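Local coordinates for THUMP domain-containing protein (Pyrococcus horikoshii, PDB 1VBK) that is of unknown function but probably binds ATP and, through its THUMP domain, RNA, and resembles the ThiI proteins of thiamine biosynthesis and tRNA modification, at residues Met1-Thr13 and Gly49-Ala62. Residues are numbered along the deposited sequence; the frame is centred on the assembly and turned at random.
Sequences MNVVIVRYGEIGT and GRIIVKTNSPKEAA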
# COMPACT_ATOMS: atom_id res chain seq x y z
N MET A 1 -28.52 9.93 -30.76
CA MET A 1 -27.99 8.90 -29.82
C MET A 1 -28.32 9.26 -28.38
O MET A 1 -28.64 10.42 -28.09
CB MET A 1 -26.48 8.76 -30.01
CG MET A 1 -26.08 8.44 -31.44
SD MET A 1 -24.31 8.22 -31.67
CE MET A 1 -23.76 9.93 -31.68
N ASN A 2 -28.23 8.28 -27.49
CA ASN A 2 -28.54 8.52 -26.09
C ASN A 2 -27.67 7.80 -25.05
O ASN A 2 -27.94 7.91 -23.86
CB ASN A 2 -30.02 8.23 -25.82
CG ASN A 2 -30.47 6.90 -26.39
OD1 ASN A 2 -29.66 6.06 -26.77
ND2 ASN A 2 -31.78 6.69 -26.44
N VAL A 3 -26.65 7.07 -25.50
CA VAL A 3 -25.76 6.40 -24.55
C VAL A 3 -24.35 6.27 -25.12
O VAL A 3 -24.08 6.60 -26.28
CB VAL A 3 -26.21 4.94 -24.20
CG1 VAL A 3 -27.68 4.91 -23.78
CG2 VAL A 3 -25.97 4.02 -25.39
N VAL A 4 -23.44 5.81 -24.27
CA VAL A 4 -22.07 5.55 -24.67
C VAL A 4 -21.76 4.15 -24.14
O VAL A 4 -21.96 3.87 -22.96
CB VAL A 4 -21.05 6.54 -24.04
CG1 VAL A 4 -19.64 6.10 -24.39
CG2 VAL A 4 -21.29 7.96 -24.56
N ILE A 5 -21.33 3.27 -25.04
CA ILE A 5 -20.97 1.91 -24.65
C ILE A 5 -19.48 1.91 -24.34
O ILE A 5 -18.67 2.35 -25.16
CB ILE A 5 -21.21 0.90 -25.81
CG1 ILE A 5 -22.68 0.92 -26.24
CG2 ILE A 5 -20.81 -0.51 -25.36
CD1 ILE A 5 -22.94 0.12 -27.51
N VAL A 6 -19.12 1.45 -23.16
CA VAL A 6 -17.73 1.39 -22.75
C VAL A 6 -17.35 -0.08 -22.63
O VAL A 6 -17.95 -0.82 -21.85
CB VAL A 6 -17.52 2.10 -21.41
CG1 VAL A 6 -16.05 1.95 -20.95
CG2 VAL A 6 -17.88 3.57 -21.55
N ARG A 7 -16.36 -0.50 -23.41
CA ARG A 7 -15.91 -1.90 -23.40
C ARG A 7 -14.55 -2.01 -22.73
O ARG A 7 -13.70 -1.13 -22.88
CB ARG A 7 -15.83 -2.45 -24.83
CG ARG A 7 -17.10 -2.18 -25.63
CD ARG A 7 -17.08 -2.86 -27.00
NE ARG A 7 -18.27 -2.49 -27.76
CZ ARG A 7 -18.39 -1.35 -28.44
NH1 ARG A 7 -17.39 -0.47 -28.47
NH2 ARG A 7 -19.53 -1.07 -29.06
N TYR A 8 -14.35 -3.09 -21.99
CA TYR A 8 -13.10 -3.30 -21.27
C TYR A 8 -12.78 -4.78 -21.13
O TYR A 8 -13.58 -5.65 -21.51
CB TYR A 8 -13.21 -2.67 -19.88
CG TYR A 8 -14.47 -3.06 -19.15
CD1 TYR A 8 -14.53 -4.24 -18.40
CD2 TYR A 8 -15.63 -2.28 -19.25
CE1 TYR A 8 -15.71 -4.63 -17.77
CE2 TYR A 8 -16.81 -2.66 -18.63
CZ TYR A 8 -16.85 -3.84 -17.89
OH TYR A 8 -18.02 -4.23 -17.29
N GLY A 9 -11.61 -5.07 -20.57
CA GLY A 9 -11.20 -6.44 -20.39
C GLY A 9 -10.65 -7.00 -21.68
O GLY A 9 -11.22 -6.77 -22.75
N GLU A 10 -9.54 -7.72 -21.59
CA GLU A 10 -8.93 -8.31 -22.77
C GLU A 10 -8.17 -9.58 -22.43
O GLU A 10 -7.47 -9.65 -21.42
CB GLU A 10 -8.01 -7.28 -23.45
CG GLU A 10 -7.01 -6.62 -22.52
CD GLU A 10 -6.40 -5.37 -23.13
OE1 GLU A 10 -5.89 -5.46 -24.27
OE2 GLU A 10 -6.42 -4.30 -22.48
N ILE A 11 -8.33 -10.60 -23.28
CA ILE A 11 -7.67 -11.88 -23.06
C ILE A 11 -6.18 -11.69 -22.82
O ILE A 11 -5.54 -10.83 -23.43
CB ILE A 11 -7.87 -12.82 -24.27
CG1 ILE A 11 -9.36 -12.95 -24.59
CG2 ILE A 11 -7.26 -14.18 -23.98
CD1 ILE A 11 -10.20 -13.47 -23.44
N GLY A 12 -5.63 -12.50 -21.92
CA GLY A 12 -4.21 -12.41 -21.62
C GLY A 12 -3.86 -11.25 -20.70
O GLY A 12 -2.68 -11.06 -20.39
N THR A 13 -4.86 -10.49 -20.28
CA THR A 13 -4.60 -9.36 -19.38
C THR A 13 -4.79 -9.83 -17.95
O THR A 13 -5.67 -10.64 -17.66
CB THR A 13 -5.55 -8.17 -19.65
OG1 THR A 13 -5.00 -6.99 -19.05
CG2 THR A 13 -6.93 -8.42 -19.04
N GLY A 49 -20.62 -7.39 -18.50
CA GLY A 49 -19.31 -7.09 -19.06
C GLY A 49 -19.16 -5.78 -19.81
O GLY A 49 -18.12 -5.53 -20.41
N ARG A 50 -20.21 -4.96 -19.78
CA ARG A 50 -20.20 -3.67 -20.46
C ARG A 50 -20.59 -2.57 -19.48
O ARG A 50 -21.29 -2.82 -18.50
CB ARG A 50 -21.23 -3.65 -21.60
CG ARG A 50 -20.87 -4.47 -22.82
CD ARG A 50 -19.88 -3.71 -23.68
NE ARG A 50 -19.80 -4.24 -25.04
CZ ARG A 50 -19.15 -5.35 -25.39
NH1 ARG A 50 -18.51 -6.06 -24.47
NH2 ARG A 50 -19.14 -5.74 -26.65
N ILE A 51 -20.11 -1.36 -19.74
CA ILE A 51 -20.49 -0.22 -18.93
C ILE A 51 -21.28 0.67 -19.88
O ILE A 51 -20.88 0.90 -21.02
CB ILE A 51 -19.28 0.54 -18.38
CG1 ILE A 51 -18.73 -0.20 -17.15
CG2 ILE A 51 -19.68 1.97 -17.99
CD1 ILE A 51 -17.42 0.36 -16.62
N ILE A 52 -22.44 1.12 -19.42
CA ILE A 52 -23.28 1.98 -20.22
C ILE A 52 -23.40 3.32 -19.52
O ILE A 52 -23.68 3.37 -18.32
CB ILE A 52 -24.71 1.38 -20.38
CG1 ILE A 52 -24.66 0.04 -21.11
CG2 ILE A 52 -25.61 2.37 -21.12
CD1 ILE A 52 -24.20 0.12 -22.57
N VAL A 53 -23.17 4.39 -20.27
CA VAL A 53 -23.30 5.73 -19.74
C VAL A 53 -24.51 6.33 -20.44
O VAL A 53 -24.47 6.58 -21.64
CB VAL A 53 -22.07 6.62 -20.08
CG1 VAL A 53 -22.28 8.03 -19.55
CG2 VAL A 53 -20.82 6.02 -19.49
N LYS A 54 -25.61 6.53 -19.71
CA LYS A 54 -26.79 7.14 -20.32
C LYS A 54 -26.56 8.64 -20.30
O LYS A 54 -26.41 9.23 -19.22
CB LYS A 54 -28.06 6.80 -19.53
CG LYS A 54 -28.63 5.41 -19.79
CD LYS A 54 -29.91 5.22 -18.98
CE LYS A 54 -30.56 3.87 -19.24
NZ LYS A 54 -31.70 3.63 -18.31
N THR A 55 -26.53 9.26 -21.48
CA THR A 55 -26.30 10.69 -21.60
C THR A 55 -26.77 11.27 -22.93
O THR A 55 -26.72 10.61 -23.97
CB THR A 55 -24.81 11.03 -21.46
OG1 THR A 55 -24.60 12.42 -21.75
CG2 THR A 55 -23.98 10.19 -22.43
N ASN A 56 -27.22 12.53 -22.90
CA ASN A 56 -27.67 13.19 -24.12
C ASN A 56 -26.52 13.92 -24.80
O ASN A 56 -26.72 14.62 -25.78
CB ASN A 56 -28.83 14.16 -23.82
CG ASN A 56 -30.12 13.44 -23.46
OD1 ASN A 56 -30.50 12.47 -24.12
ND2 ASN A 56 -30.79 13.91 -22.42
N SER A 57 -25.31 13.75 -24.26
CA SER A 57 -24.10 14.34 -24.82
C SER A 57 -23.11 13.19 -25.03
O SER A 57 -21.98 13.23 -24.55
CB SER A 57 -23.49 15.36 -23.85
OG SER A 57 -24.40 16.42 -23.57
N PRO A 58 -23.53 12.14 -25.77
CA PRO A 58 -22.68 10.97 -26.03
C PRO A 58 -21.36 11.22 -26.75
O PRO A 58 -20.33 10.64 -26.39
CB PRO A 58 -23.62 10.05 -26.82
CG PRO A 58 -24.44 11.01 -27.60
CD PRO A 58 -24.76 12.09 -26.58
N LYS A 59 -21.38 12.07 -27.77
CA LYS A 59 -20.16 12.37 -28.52
C LYS A 59 -19.14 13.05 -27.59
O LYS A 59 -17.96 12.71 -27.59
CB LYS A 59 -20.50 13.27 -29.70
CG LYS A 59 -19.61 13.09 -30.92
CD LYS A 59 -18.18 13.57 -30.68
CE LYS A 59 -17.37 13.50 -31.96
NZ LYS A 59 -15.99 14.06 -31.79
N GLU A 60 -19.62 13.99 -26.79
CA GLU A 60 -18.75 14.71 -25.87
C GLU A 60 -18.21 13.78 -24.78
O GLU A 60 -17.05 13.87 -24.39
CB GLU A 60 -19.50 15.87 -25.21
CG GLU A 60 -18.60 16.86 -24.51
CD GLU A 60 -19.36 18.03 -23.92
OE1 GLU A 60 -20.33 18.49 -24.57
OE2 GLU A 60 -18.99 18.49 -22.82
N ALA A 61 -19.07 12.91 -24.27
CA ALA A 61 -18.67 11.97 -23.23
C ALA A 61 -17.61 11.02 -23.79
O ALA A 61 -16.58 10.77 -23.17
CB ALA A 61 -19.87 11.18 -22.74
N ALA A 62 -17.87 10.48 -24.98
CA ALA A 62 -16.94 9.55 -25.61
C ALA A 62 -15.55 10.14 -25.78
O ALA A 62 -14.54 9.47 -25.53
CB ALA A 62 -17.50 9.10 -26.96
O HOH W 1 -28.51 13.23 -27.25
O HOH W 2 -16.61 -4.95 -22.34
O HOH W 3 -15.85 -7.21 -19.87
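Strands 3-8 and 50-54 pair antiparallel, their axes 4.7 Å apart. V4 with V53 and V6 with I51 are hydrogen-bonded pairs; V6 N to I51 O is the shortest of the bonds between the strands, at 2.8 Å. T55 N extends the pairing to N2 O at 3.1 Å. On one face V4 fills the angle between the sheet and helix 58-65. Its CG2, anti to the carbonyl carbon, lies 3.9 Å from P58 CB and also meets A61 CB. V6 CB packs on I51 CB beside it. Y8 lies over the start of strand 50-54. Y8 CG sits between the backbone N and the carbonyl carbon (chi1 49°), which turns the ring across I51 at about a right angle, with CE2 3.5 Å from I51 CG1. Y8 OH hydrogen-bonds to E23 OE2. Cutting this side chain back to an alanine would probably uncover I51 CG1 and leave E23 without this hydroxyl partner. The other face carries V3, I5, R7, I52 and R50. R50 bends at chi2 (-79°) and lays its guanidinium against the R7 chain, R7 CD lying over one face. The two guanidinium planes stand 79° apart, with R7 NE 3.5 Å from R50 NH2. E155 bridges both arginines, which probably offsets their like charges. Strand 71-81 pairs with strand 3-8 along its other edge, where N2 and V3 form a classic bulge opposite A77. Both segments lie in the ThiI ferredoxin-like domain. Helix 19-36 packs on Y8 and I51, while Y162 and Y164 of strand 160-164 cover V3, I5 and R7.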